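Local structure of glycerophosphoryl diester phosphodiesterase (3KS6) at residues Ala6-Gly11 / Thr230-Thr235; Asp37-Ala42 / Gly62-Met67; Ile182-Val187 / Gly204-Cys209. The protein belongs to the glycerophosphoryl diester phosphodiesterase family, which falls among the TIM barrels, and holds a magnesium ion. One frame throughout, in Å; residues are numbered along the deposited sequence.

Contact 1. Residues Ala6-Gly11 / Thr230-Thr235. With ACT (acetate ion), chain H.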
ATOM      1  N   ALA A   6       7.935  -1.878   3.459  1.00 19.74           N
ATOM      2  CA  ALA A   6       7.170  -0.811   2.824  1.00 13.98           C
ATOM      3  C   ALA A   6       6.593   0.118   3.889  1.00 17.28           C
ATOM      4  O   ALA A   6       5.966  -0.336   4.814  1.00 18.42           O
ATOM      5  CB  ALA A   6       6.033  -1.366   1.921  1.00 15.00           C
ATOM      6  N   SER A   7       6.792   1.422   3.735  1.00 16.96           N
ATOM      7  CA  SER A   7       6.324   2.399   4.703  1.00 15.02           C
ATOM      8  C   SER A   7       4.845   2.708   4.464  1.00 16.49           C
ATOM      9  O   SER A   7       4.499   3.285   3.443  1.00 16.15           O
ATOM     10  CB  SER A   7       7.138   3.672   4.548  1.00 15.43           C
ATOM     11  OG  SER A   7       6.713   4.724   5.384  1.00 18.72           O
ATOM     12  N   HIS A   8       3.991   2.329   5.425  1.00 18.05           N
ATOM     13  CA  HIS A   8       2.528   2.389   5.275  1.00 18.03           C
ATOM     14  C   HIS A   8       2.057   3.818   5.356  1.00 16.46           C
ATOM     15  O   HIS A   8       2.173   4.459   6.388  1.00 16.73           O
ATOM     16  CB  HIS A   8       1.860   1.513   6.343  1.00 21.64           C
ATOM     17  CG  HIS A   8       0.378   1.322   6.160  1.00 19.30           C
ATOM     18  ND1 HIS A   8      -0.551   1.655   7.135  1.00 20.70           N
ATOM     19  CD2 HIS A   8      -0.330   0.798   5.129  1.00 19.29           C
ATOM     20  CE1 HIS A   8      -1.763   1.376   6.686  1.00 22.62           C
ATOM     21  NE2 HIS A   8      -1.661   0.822   5.490  1.00 19.10           N
ATOM     22  N   ARG A   9       1.550   4.320   4.242  1.00 16.59           N
ATOM     23  CA  ARG A   9       1.053   5.684   4.152  1.00 15.55           C
ATOM     24  C   ARG A   9       2.143   6.727   4.480  1.00 19.30           C
ATOM     25  O   ARG A   9       1.853   7.825   4.938  1.00 16.77           O
ATOM     26  CB  ARG A   9      -0.188   5.890   5.039  1.00 16.19           C
ATOM     27  CG  ARG A   9      -1.237   4.802   4.886  1.00 22.06           C
ATOM     28  CD  ARG A   9      -2.512   5.107   5.648  1.00 19.32           C
ATOM     29  NE  ARG A   9      -3.327   3.894   5.762  1.00 18.44           N
ATOM     30  CZ  ARG A   9      -4.314   3.709   6.627  1.00 23.61           C
ATOM     31  NH1 ARG A   9      -4.672   4.653   7.488  1.00 24.83           N
ATOM     32  NH2 ARG A   9      -4.942   2.541   6.632  1.00 26.53           N
ATOM     33  N   GLY A  10       3.400   6.379   4.221  1.00 19.06           N
ATOM     34  CA  GLY A  10       4.507   7.242   4.547  1.00 21.21           C
ATOM     35  C   GLY A  10       4.991   7.115   5.982  1.00 19.82           C
ATOM     36  O   GLY A  10       5.877   7.844   6.359  1.00 20.99           O
ATOM     37  N   GLY A  11       4.365   6.220   6.774  1.00 21.57           N
ATOM     38  CA  GLY A  11       4.766   5.926   8.167  1.00 20.60           C
ATOM     39  C   GLY A  11       3.806   6.588   9.150  1.00 18.45           C
ATOM     40  O   GLY A  11       4.209   7.460   9.937  1.00 18.50           O
ATOM     41  N   THR A 230       4.022  -4.158   4.982  1.00 15.37           N
ATOM     42  CA  THR A 230       3.799  -2.738   5.226  1.00 18.16           C
ATOM     43  C   THR A 230       3.765  -2.478   6.738  1.00 17.75           C
ATOM     44  O   THR A 230       3.353  -3.320   7.535  1.00 19.02           O
ATOM     45  CB  THR A 230       2.533  -2.216   4.617  1.00 19.51           C
ATOM     46  OG1 THR A 230       1.409  -2.931   5.160  1.00 20.29           O
ATOM     47  CG2 THR A 230       2.607  -2.315   3.038  1.00 16.99           C
ATOM     48  N   THR A 231       4.265  -1.303   7.123  1.00 16.29           N
ATOM     49  CA  THR A 231       4.355  -0.905   8.539  1.00 15.35           C
ATOM     50  C   THR A 231       4.161   0.576   8.747  1.00 14.51           C
ATOM     51  O   THR A 231       4.660   1.413   7.993  1.00 15.87           O
ATOM     52  CB  THR A 231       5.730  -1.316   9.186  1.00 17.14           C
ATOM     53  OG1 THR A 231       5.797  -0.952  10.593  1.00 18.55           O
ATOM     54  CG2 THR A 231       6.913  -0.696   8.416  1.00 18.45           C
ATOM     55  N   ASP A 232       3.440   0.901   9.807  1.00 16.31           N
ATOM     56  CA  ASP A 232       3.280   2.281  10.260  1.00 16.16           C
ATOM     57  C   ASP A 232       4.480   2.784  11.054  1.00 16.90           C
ATOM     58  O   ASP A 232       4.490   3.961  11.435  1.00 17.94           O
ATOM     59  CB  ASP A 232       2.031   2.433  11.151  1.00 17.97           C
ATOM     60  CG  ASP A 232       0.755   2.510  10.365  1.00 23.95           C
ATOM     61  OD1 ASP A 232       0.806   2.747   9.137  1.00 20.14           O
ATOM     62  OD2 ASP A 232      -0.312   2.364  11.015  1.00 19.61           O
ATOM     63  N   ARG A 233       5.469   1.907  11.304  1.00 19.98           N
ATOM     64  CA  ARG A 233       6.685   2.273  12.045  1.00 19.96           C
ATOM     65  C   ARG A 233       7.952   1.861  11.264  1.00 19.10           C
ATOM     66  O   ARG A 233       8.715   0.981  11.700  1.00 21.03           O
ATOM     67  CB  ARG A 233       6.670   1.637  13.441  1.00 21.26           C
ATOM     68  CG  ARG A 233       5.598   2.234  14.370  1.00 20.22           C
ATOM     69  CD  ARG A 233       5.884   1.875  15.838  1.00 24.16           C
ATOM     70  NE  ARG A 233       4.971   2.514  16.817  1.00 30.19           N
ATOM     71  CZ  ARG A 233       3.812   2.016  17.270  1.00 31.36           C
ATOM     72  NH1 ARG A 233       3.314   0.862  16.816  1.00 30.48           N
ATOM     73  NH2 ARG A 233       3.109   2.690  18.184  1.00 25.37           N
ATOM     74  N   PRO A 234       8.161   2.500  10.118  1.00 19.82           N
ATOM     75  CA  PRO A 234       9.264   2.146   9.239  1.00 17.95           C
ATOM     76  C   PRO A 234      10.640   2.273   9.898  1.00 19.28           C
ATOM     77  O   PRO A 234      11.522   1.452   9.650  1.00 20.12           O
ATOM     78  CB  PRO A 234       9.107   3.130   8.080  1.00 18.75           C
ATOM     79  CG  PRO A 234       8.293   4.305   8.650  1.00 20.70           C
ATOM     80  CD  PRO A 234       7.341   3.592   9.546  1.00 19.44           C
ATOM     81  N   THR A 235      10.801   3.267  10.760  1.00 19.89           N
ATOM     82  CA  THR A 235      12.083   3.496  11.424  1.00 19.77           C
ATOM     83  C   THR A 235      12.409   2.293  12.307  1.00 22.29           C
ATOM     84  O   THR A 235      13.497   1.749  12.236  1.00 17.69           O
ATOM     85  CB  THR A 235      12.062   4.830  12.189  1.00 20.71           C
ATOM     86  OG1 THR A 235      11.831   5.921  11.259  1.00 17.10           O
ATOM     87  CG2 THR A 235      13.390   5.030  12.932  1.00 21.79           C
TER
HETATM   88  C   ACT H 253      -4.737  -0.956   5.706  1.00 28.99           C
HETATM   89  O   ACT H 253      -4.279  -1.327   6.820  1.00 32.51           O
HETATM   90  OXT ACT H 253      -4.455   0.201   5.295  1.00 21.85           O
HETATM   91  CH3 ACT H 253      -5.601  -1.860   4.882  1.00 32.36           C
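Asp232 OD1 is gripped by two groups: His8 ND1, 2.7 Å from it, and the hydroxyl of Thr12, which also bonds the backbone oxygen of His8. The imidazole N-H meets this oxygen on its syn side. The oxygen lies only 2° out of the ring plane, whereas the nitrogen sits 32° out of the carboxylate plane, so the carboxylate is the tilted partner. With His8 CG anti to its own backbone N (chi1 -171°) and beside the carbonyl carbon, the ring runs alongside Asp232, both side chains pointing the same way. Arg9 folds over one ring face, its CG 3.8 Å above the centre. At the ring edge, His8 NE2 donates to acetate OXT over 2.9 Å, and Arg9 NH2 donates to the same oxygen over 2.7 Å. A magnesium ion lies about 4 Å from the nearest atom of the His8 side chain; the acetate, probably from the crystallisation liquor, may mark a pocket there.

In these segments strands 4-8 and 228-231, the first and last of the TIM barrel, pair in parallel. Thr231 N donates to Ala6 O (3.0 Å) and His8 N to Thr231 O (2.8 Å), which brackets Ser7 in register with Thr231. Ala6 CB rests on Thr230 CG2 at 3.7 Å on one sheet face. On the other, Ser7 OG touches Pro234 CG while its hydrogen-bonding partner is Thr26. After the type II turn Ser7-Gly10, Gly11 CA packs against the proline ring, on CD. Thr231 OG1, also hydrogen-bonded to Ala212 O, accepts from Arg233 N, an ST turn leading into helix 234-249.

Contact 2. Residues Asp37-Ala42 / Gly62-Met67; sequences DLHPTA and GAIVDM. With MG (magnesium ion), chain F.
Ala42 N donates to the backbone oxygen of Met67, a selenomethionine, over 2.7 Å and at a nearly straight 169°; it is the one conventional hydrogen bond between the two segments. Two CA-H...O contacts precede it along the end of strand 33-40 and just beyond. Val65 CA approaches Pro40 O at 3.2 Å, and Thr41 CA points at Ile64 O across 3.5 Å, with an angle of 160° at the hydrogen. Ile64 CG2, anti to its backbone N, lies 3.3 Å from Pro40 O. The other branch starts with CG1 anti to the carbonyl carbon (chi1 -67°) and ends in CD1, 4.1 Å from His39 CB; the two side chains cross at about a right angle. Pro40 CG and Val65 CG2 meet at 3.9 Å, lying side by side.

Further out, the 3-10 turn 64-66 is kept tight by bonds from Asp66 N to Ala63 O and from Met67 N to Ile64 O. The His39 ring is fixed by Tyr115 at ND1 and the backbone oxygen of His50 at NE2, and Thr41 OG1 is bonded to Asp43. Strand 33-40 runs back from here to Asp37, whose OD1 binds magnesium at 2.1 Å together with Glu35, Glu105 and two waters. Asp37 OD2 accepts from one of those waters at 2.6 Å. The carboxylate therefore binds the metal directly through one oxygen and probably helps, through the other, to orient a bound water, which the cation probably polarises into a stronger donor.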
ATOM      1  N   ASP A  37      -2.450   5.053  -0.976  1.00 14.63           N
ATOM      2  CA  ASP A  37      -3.752   4.796  -1.606  1.00 18.57           C
ATOM      3  C   ASP A  37      -4.133   6.075  -2.371  1.00 18.36           C
ATOM      4  O   ASP A  37      -3.699   7.159  -2.031  1.00 16.73           O
ATOM      5  CB  ASP A  37      -4.807   4.524  -0.532  1.00 19.14           C
ATOM      6  CG  ASP A  37      -4.272   3.698   0.625  1.00 21.80           C
ATOM      7  OD1 ASP A  37      -4.090   2.458   0.469  1.00 17.56           O
ATOM      8  OD2 ASP A  37      -4.024   4.287   1.701  1.00 20.76           O
ATOM      9  N   LEU A  38      -4.971   5.938  -3.386  1.00 19.92           N
ATOM     10  CA  LEU A  38      -5.299   7.059  -4.268  1.00 21.80           C
ATOM     11  C   LEU A  38      -6.793   7.136  -4.475  1.00 22.64           C
ATOM     12  O   LEU A  38      -7.456   6.098  -4.507  1.00 20.61           O
ATOM     13  CB  LEU A  38      -4.608   6.872  -5.645  1.00 23.62           C
ATOM     14  CG  LEU A  38      -3.065   6.781  -5.736  1.00 20.84           C
ATOM     15  CD1 LEU A  38      -2.593   6.499  -7.206  1.00 16.11           C
ATOM     16  CD2 LEU A  38      -2.432   8.045  -5.192  1.00 18.07           C
ATOM     17  N   HIS A  39      -7.311   8.361  -4.645  1.00 21.21           N
ATOM     18  CA  HIS A  39      -8.725   8.621  -4.972  1.00 18.59           C
ATOM     19  C   HIS A  39      -8.862   9.738  -6.005  1.00 19.52           C
ATOM     20  O   HIS A  39      -8.042  10.667  -6.036  1.00 20.33           O
ATOM     21  CB  HIS A  39      -9.491   9.028  -3.709  1.00 19.32           C
ATOM     22  CG  HIS A  39      -9.530   7.961  -2.664  1.00 20.38           C
ATOM     23  ND1 HIS A  39     -10.502   6.985  -2.629  1.00 21.00           N
ATOM     24  CD2 HIS A  39      -8.670   7.681  -1.662  1.00 19.91           C
ATOM     25  CE1 HIS A  39     -10.250   6.169  -1.621  1.00 26.00           C
ATOM     26  NE2 HIS A  39      -9.143   6.569  -1.023  1.00 24.36           N
ATOM     27  N   PRO A  40      -9.874   9.654  -6.873  1.00 19.40           N
ATOM     28  CA  PRO A  40     -10.111  10.739  -7.809  1.00 19.88           C
ATOM     29  C   PRO A  40     -10.889  11.870  -7.176  1.00 21.32           C
ATOM     30  O   PRO A  40     -11.673  11.612  -6.271  1.00 20.19           O
ATOM     31  CB  PRO A  40     -10.955  10.068  -8.884  1.00 20.53           C
ATOM     32  CG  PRO A  40     -11.724   9.017  -8.142  1.00 21.04           C
ATOM     33  CD  PRO A  40     -10.835   8.558  -7.049  1.00 20.00           C
ATOM     34  N   THR A  41     -10.669  13.107  -7.638  1.00 20.73           N
ATOM     35  CA  THR A  41     -11.512  14.244  -7.273  1.00 24.73           C
ATOM     36  C   THR A  41     -12.607  14.427  -8.327  1.00 25.32           C
ATOM     37  O   THR A  41     -12.629  13.720  -9.345  1.00 27.35           O
ATOM     38  CB  THR A  41     -10.724  15.538  -7.178  1.00 24.28           C
ATOM     39  OG1 THR A  41     -10.261  15.887  -8.493  1.00 21.80           O
ATOM     40  CG2 THR A  41      -9.552  15.376  -6.168  1.00 22.65           C
ATOM     41  N   ALA A  42     -13.550  15.334  -8.073  1.00 25.27           N
ATOM     42  CA  ALA A  42     -14.641  15.567  -9.028  1.00 25.29           C
ATOM     43  C   ALA A  42     -14.144  16.172 -10.345  1.00 26.29           C
ATOM     44  O   ALA A  42     -14.701  15.877 -11.406  1.00 27.41           O
ATOM     45  CB  ALA A  42     -15.766  16.459  -8.405  1.00 23.30           C
ATOM     46  N   GLY A  62     -16.527  14.807   3.895  1.00 24.71           N
ATOM     47  CA  GLY A  62     -17.013  14.577   2.558  1.00 25.72           C
ATOM     48  C   GLY A  62     -16.191  13.602   1.717  1.00 24.57           C
ATOM     49  O   GLY A  62     -15.031  13.328   2.007  1.00 22.72           O
ATOM     50  N   ALA A  63     -16.847  13.064   0.687  1.00 26.08           N
ATOM     51  CA  ALA A  63     -16.221  12.164  -0.274  1.00 25.21           C
ATOM     52  C   ALA A  63     -15.336  12.912  -1.252  1.00 23.41           C
ATOM     53  O   ALA A  63     -15.787  13.808  -1.938  1.00 21.22           O
ATOM     54  CB  ALA A  63     -17.292  11.386  -1.037  1.00 23.65           C
ATOM     55  N   ILE A  64     -14.081  12.462  -1.384  1.00 21.36           N
ATOM     56  CA  ILE A  64     -13.106  13.119  -2.248  1.00 22.01           C
ATOM     57  C   ILE A  64     -13.629  13.241  -3.701  1.00 20.55           C
ATOM     58  O   ILE A  64     -13.483  14.308  -4.325  1.00 22.30           O
ATOM     59  CB  ILE A  64     -11.748  12.357  -2.208  1.00 20.60           C
ATOM     60  CG1 ILE A  64     -11.112  12.477  -0.796  1.00 20.18           C
ATOM     61  CG2 ILE A  64     -10.798  12.827  -3.337  1.00 20.33           C
ATOM     62  CD1 ILE A  64      -9.869  11.506  -0.525  1.00 23.49           C
ATOM     63  N   VAL A  65     -14.263  12.173  -4.207  1.00 22.10           N
ATOM     64  CA  VAL A  65     -14.725  12.150  -5.598  1.00 21.73           C
ATOM     65  C   VAL A  65     -15.825  13.195  -5.876  1.00 26.38           C
ATOM     66  O   VAL A  65     -16.044  13.513  -7.038  1.00 26.35           O
ATOM     67  CB  VAL A  65     -15.205  10.752  -6.008  1.00 21.93           C
ATOM     68  CG1 VAL A  65     -16.502  10.395  -5.317  1.00 19.84           C
ATOM     69  CG2 VAL A  65     -15.271  10.607  -7.562  1.00 24.91           C
ATOM     70  N   ASP A  66     -16.495  13.699  -4.830  1.00 25.37           N
ATOM     71  CA  ASP A  66     -17.533  14.731  -4.955  1.00 25.79           C
ATOM     72  C   ASP A  66     -16.948  16.145  -4.834  1.00 27.40           C
ATOM     73  O   ASP A  66     -17.671  17.135  -4.947  1.00 26.48           O
ATOM     74  CB  ASP A  66     -18.587  14.558  -3.863  1.00 25.60           C
ATOM     75  CG  ASP A  66     -19.405  13.299  -4.010  1.00 25.70           C
ATOM     76  OD1 ASP A  66     -19.492  12.757  -5.117  1.00 34.85           O
ATOM     77  OD2 ASP A  66     -19.979  12.865  -2.983  1.00 36.85           O
HETATM   78  N   MSE A  67     -15.640  16.261  -4.621  1.00 26.22           N
HETATM   79  CA  MSE A  67     -15.014  17.542  -4.327  1.00 27.69           C
HETATM   80  C   MSE A  67     -13.994  17.902  -5.385  1.00 27.38           C
HETATM   81  O   MSE A  67     -13.375  17.017  -5.950  1.00 25.40           O
HETATM   82  CB  MSE A  67     -14.246  17.441  -2.985  1.00 26.38           C
HETATM   83  CG  MSE A  67     -15.116  17.196  -1.784  1.00 33.16           C
HETATM   84 SE   MSE A  67     -13.959  16.890  -0.191  0.75 36.59          SE
HETATM   85  CE  MSE A  67     -15.192  16.512   0.867  1.00 38.51           C
TER
HETATM   86 MG    MG F 251      -3.282   0.976   1.671  1.00 17.72          MG
HETATM   87  O   HOH W   1      -2.599   2.480   3.003  1.00 16.16           O
HETATM   88  O   HOH W   2      -5.017   0.838   2.826  1.00 20.80           O

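Contact 3. Residues Ile182-Val187 / Gly204-Cys209; sequences IHEIGV and GLDFGC
Asp206 N donates to His183 O over 2.8 Å at a nearly straight 174°, the first of four backbone bonds that join the segments in parallel. Ile185 N to Asp206 O (3.2 Å), Gly208 N to Ile185 O and Val187 N to Gly208 O (3.0 Å) continue the pairing. A water bridges His183 O and Gly204 O near the start of the paired segments. Glu184 CG lies 3.7 Å from Asp206 CB on one sheet face. Their carboxylates, OE1 and OD2, come within 4.2 Å with planes 69° apart; Lys227 forms a salt bridge to both and probably offsets the repulsion of like charges.

The other face carries Ile185, Val187, Phe207 and Cys209. Phe207 CG is anti to its backbone N (chi1 -178°), and the Phe207 and Val187 side chains cross at about a right angle, with CZ 3.6 Å from Val187 CG2. Leu196 and Met197 of helix 194-202 pack on the phenylalanine, and Val200 on Ile185 and Leu205. Before the strands begin, Leu205 CD2 comes close to Ile182 O, at 3.1 Å. Two parallel neighbours joined through a helix lying on their apolar face make a beta-alpha-beta crossover, the repeating unit of the TIM barrel.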
ATOM      1  N   ILE A 182      -3.154 -13.909 -10.541  1.00 15.69           N
ATOM      2  CA  ILE A 182      -2.507 -13.129  -9.482  1.00 15.24           C
ATOM      3  C   ILE A 182      -1.365 -14.008  -8.961  1.00 18.47           C
ATOM      4  O   ILE A 182      -1.575 -15.189  -8.675  1.00 19.86           O
ATOM      5  CB  ILE A 182      -3.549 -12.739  -8.347  1.00 16.88           C
ATOM      6  CG1 ILE A 182      -4.642 -11.805  -8.939  1.00 19.97           C
ATOM      7  CG2 ILE A 182      -2.877 -12.071  -7.160  1.00 17.82           C
ATOM      8  CD1 ILE A 182      -5.893 -11.704  -8.107  1.00 16.79           C
ATOM      9  N   HIS A 183      -0.184 -13.417  -8.822  1.00 18.31           N
ATOM     10  CA  HIS A 183       1.023 -14.145  -8.446  1.00 21.01           C
ATOM     11  C   HIS A 183       1.512 -13.859  -7.045  1.00 20.08           C
ATOM     12  O   HIS A 183       2.502 -14.458  -6.626  1.00 17.08           O
ATOM     13  CB  HIS A 183       2.124 -13.830  -9.442  1.00 23.31           C
ATOM     14  CG  HIS A 183       1.699 -14.051 -10.854  1.00 28.22           C
ATOM     15  ND1 HIS A 183       1.323 -15.291 -11.318  1.00 31.86           N
ATOM     16  CD2 HIS A 183       1.535 -13.191 -11.883  1.00 33.81           C
ATOM     17  CE1 HIS A 183       0.968 -15.190 -12.586  1.00 34.62           C
ATOM     18  NE2 HIS A 183       1.076 -13.924 -12.948  1.00 30.07           N
ATOM     19  N   GLU A 184       0.800 -12.992  -6.309  1.00 18.58           N
ATOM     20  CA  GLU A 184       1.179 -12.630  -4.966  1.00 18.15           C
ATOM     21  C   GLU A 184      -0.048 -12.194  -4.178  1.00 19.65           C
ATOM     22  O   GLU A 184      -0.915 -11.507  -4.736  1.00 18.06           O
ATOM     23  CB  GLU A 184       2.158 -11.451  -5.007  1.00 18.41           C
ATOM     24  CG  GLU A 184       2.628 -10.999  -3.646  1.00 16.96           C
ATOM     25  CD  GLU A 184       3.744  -9.958  -3.651  1.00 19.58           C
ATOM     26  OE1 GLU A 184       4.367  -9.682  -4.701  1.00 20.21           O
ATOM     27  OE2 GLU A 184       3.994  -9.398  -2.558  1.00 21.23           O
ATOM     28  N   ILE A 185      -0.142 -12.626  -2.914  1.00 17.45           N
ATOM     29  CA  ILE A 185      -1.171 -12.128  -1.993  1.00 17.74           C
ATOM     30  C   ILE A 185      -0.502 -11.466  -0.807  1.00 18.05           C
ATOM     31  O   ILE A 185       0.668 -11.755  -0.482  1.00 17.95           O
ATOM     32  CB  ILE A 185      -2.188 -13.224  -1.507  1.00 19.45           C
ATOM     33  CG1 ILE A 185      -1.515 -14.224  -0.565  1.00 19.01           C
ATOM     34  CG2 ILE A 185      -2.799 -13.925  -2.701  1.00 17.26           C
ATOM     35  CD1 ILE A 185      -2.445 -15.288   0.050  1.00 17.93           C
ATOM     36  N   GLY A 186      -1.239 -10.584  -0.140  1.00 15.22           N
ATOM     37  CA  GLY A 186      -0.788  -9.981   1.108  1.00 17.24           C
ATOM     38  C   GLY A 186      -1.887 -10.211   2.130  1.00 17.24           C
ATOM     39  O   GLY A 186      -3.037  -9.928   1.837  1.00 18.38           O
ATOM     40  N   VAL A 187      -1.529 -10.779   3.281  1.00 17.64           N
ATOM     41  CA  VAL A 187      -2.458 -10.997   4.384  1.00 17.92           C
ATOM     42  C   VAL A 187      -2.067 -10.141   5.594  1.00 19.13           C
ATOM     43  O   VAL A 187      -0.865  -9.791   5.791  1.00 17.47           O
ATOM     44  CB  VAL A 187      -2.543 -12.534   4.793  1.00 18.97           C
ATOM     45  CG1 VAL A 187      -2.810 -13.424   3.551  1.00 14.52           C
ATOM     46  CG2 VAL A 187      -1.275 -13.028   5.523  1.00 15.87           C
ATOM     47  N   GLY A 204       2.825 -21.753  -5.840  1.00 18.07           N
ATOM     48  CA  GLY A 204       3.554 -20.899  -6.754  1.00 20.24           C
ATOM     49  C   GLY A 204       3.407 -19.406  -6.540  1.00 21.47           C
ATOM     50  O   GLY A 204       3.974 -18.616  -7.313  1.00 24.38           O
ATOM     51  N   LEU A 205       2.700 -19.012  -5.475  1.00 16.97           N
ATOM     52  CA  LEU A 205       2.397 -17.625  -5.199  1.00 18.37           C
ATOM     53  C   LEU A 205       3.365 -17.007  -4.235  1.00 19.26           C
ATOM     54  O   LEU A 205       3.853 -17.693  -3.319  1.00 20.71           O
ATOM     55  CB  LEU A 205       0.999 -17.527  -4.569  1.00 17.27           C
ATOM     56  CG  LEU A 205      -0.222 -18.038  -5.346  1.00 21.42           C
ATOM     57  CD1 LEU A 205      -1.437 -17.930  -4.454  1.00 21.79           C
ATOM     58  CD2 LEU A 205      -0.407 -17.292  -6.667  1.00 25.09           C
ATOM     59  N   ASP A 206       3.641 -15.717  -4.398  1.00 17.89           N
ATOM     60  CA  ASP A 206       4.474 -15.023  -3.418  1.00 18.57           C
ATOM     61  C   ASP A 206       3.605 -14.655  -2.215  1.00 20.59           C
ATOM     62  O   ASP A 206       2.393 -14.514  -2.329  1.00 18.21           O
ATOM     63  CB  ASP A 206       5.103 -13.745  -3.971  1.00 19.36           C
ATOM     64  CG  ASP A 206       6.297 -14.004  -4.882  1.00 25.78           C
ATOM     65  OD1 ASP A 206       6.820 -15.125  -4.884  1.00 26.03           O
ATOM     66  OD2 ASP A 206       6.697 -13.066  -5.599  1.00 24.31           O
ATOM     67  N   PHE A 207       4.243 -14.499  -1.062  1.00 19.28           N
ATOM     68  CA  PHE A 207       3.533 -14.304   0.204  1.00 19.85           C
ATOM     69  C   PHE A 207       4.117 -13.152   0.990  1.00 19.58           C
ATOM     70  O   PHE A 207       5.276 -13.186   1.389  1.00 19.34           O
ATOM     71  CB  PHE A 207       3.607 -15.588   1.078  1.00 19.38           C
ATOM     72  CG  PHE A 207       2.832 -15.482   2.400  1.00 19.92           C
ATOM     73  CD1 PHE A 207       1.448 -15.709   2.442  1.00 17.88           C
ATOM     74  CD2 PHE A 207       3.480 -15.166   3.575  1.00 18.42           C
ATOM     75  CE1 PHE A 207       0.741 -15.608   3.623  1.00 20.56           C
ATOM     76  CE2 PHE A 207       2.770 -15.063   4.783  1.00 21.86           C
ATOM     77  CZ  PHE A 207       1.402 -15.263   4.800  1.00 21.94           C
ATOM     78  N   GLY A 208       3.286 -12.163   1.277  1.00 17.23           N
ATOM     79  CA  GLY A 208       3.665 -11.057   2.122  1.00 18.69           C
ATOM     80  C   GLY A 208       2.570 -10.621   3.083  1.00 19.88           C
ATOM     81  O   GLY A 208       1.481 -11.210   3.114  1.00 16.63           O
ATOM     82  N   CYS A 209       2.860  -9.587   3.868  1.00 18.49           N
ATOM     83  CA  CYS A 209       1.952  -9.157   4.916  1.00 16.70           C
ATOM     84  C   CYS A 209       1.734  -7.657   4.980  1.00 17.45           C
ATOM     85  O   CYS A 209       2.418  -6.845   4.318  1.00 20.28           O
ATOM     86  CB  CYS A 209       2.404  -9.694   6.295  1.00 19.22           C
ATOM     87  SG  CYS A 209       2.645 -11.466   6.345  1.00 20.87           S
TER
HETATM   88  O   HOH W   3       2.048 -17.451  -9.599  1.00 37.25           O
HETATM   89  O   HOH W   4       4.402 -15.960  -8.065  1.00 38.67           O

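How the contacts relate
From the N terminus, strand 4-8 opens contact 1, which closes only at residues 230-235, near the end of the chain; both other contacts nest within that loop. Contact 2 closes first, a short excursion from strand 33-40 to the loop before helix 69-74. Contact 3 follows in series, closing a strand-helix-strand unit on the other side of the chain's centre, its nearest atoms about 12 Å from contact 2. All three reach the same sheet. Contact 1 lies between them: strand 4-8 neighbours strand 33-40, with Arg9 packing near Asp37, while Thr230 N probably bonds Cys209 O of contact 3, which is consistent with the barrel wall continuing from contact 3 through contact 1.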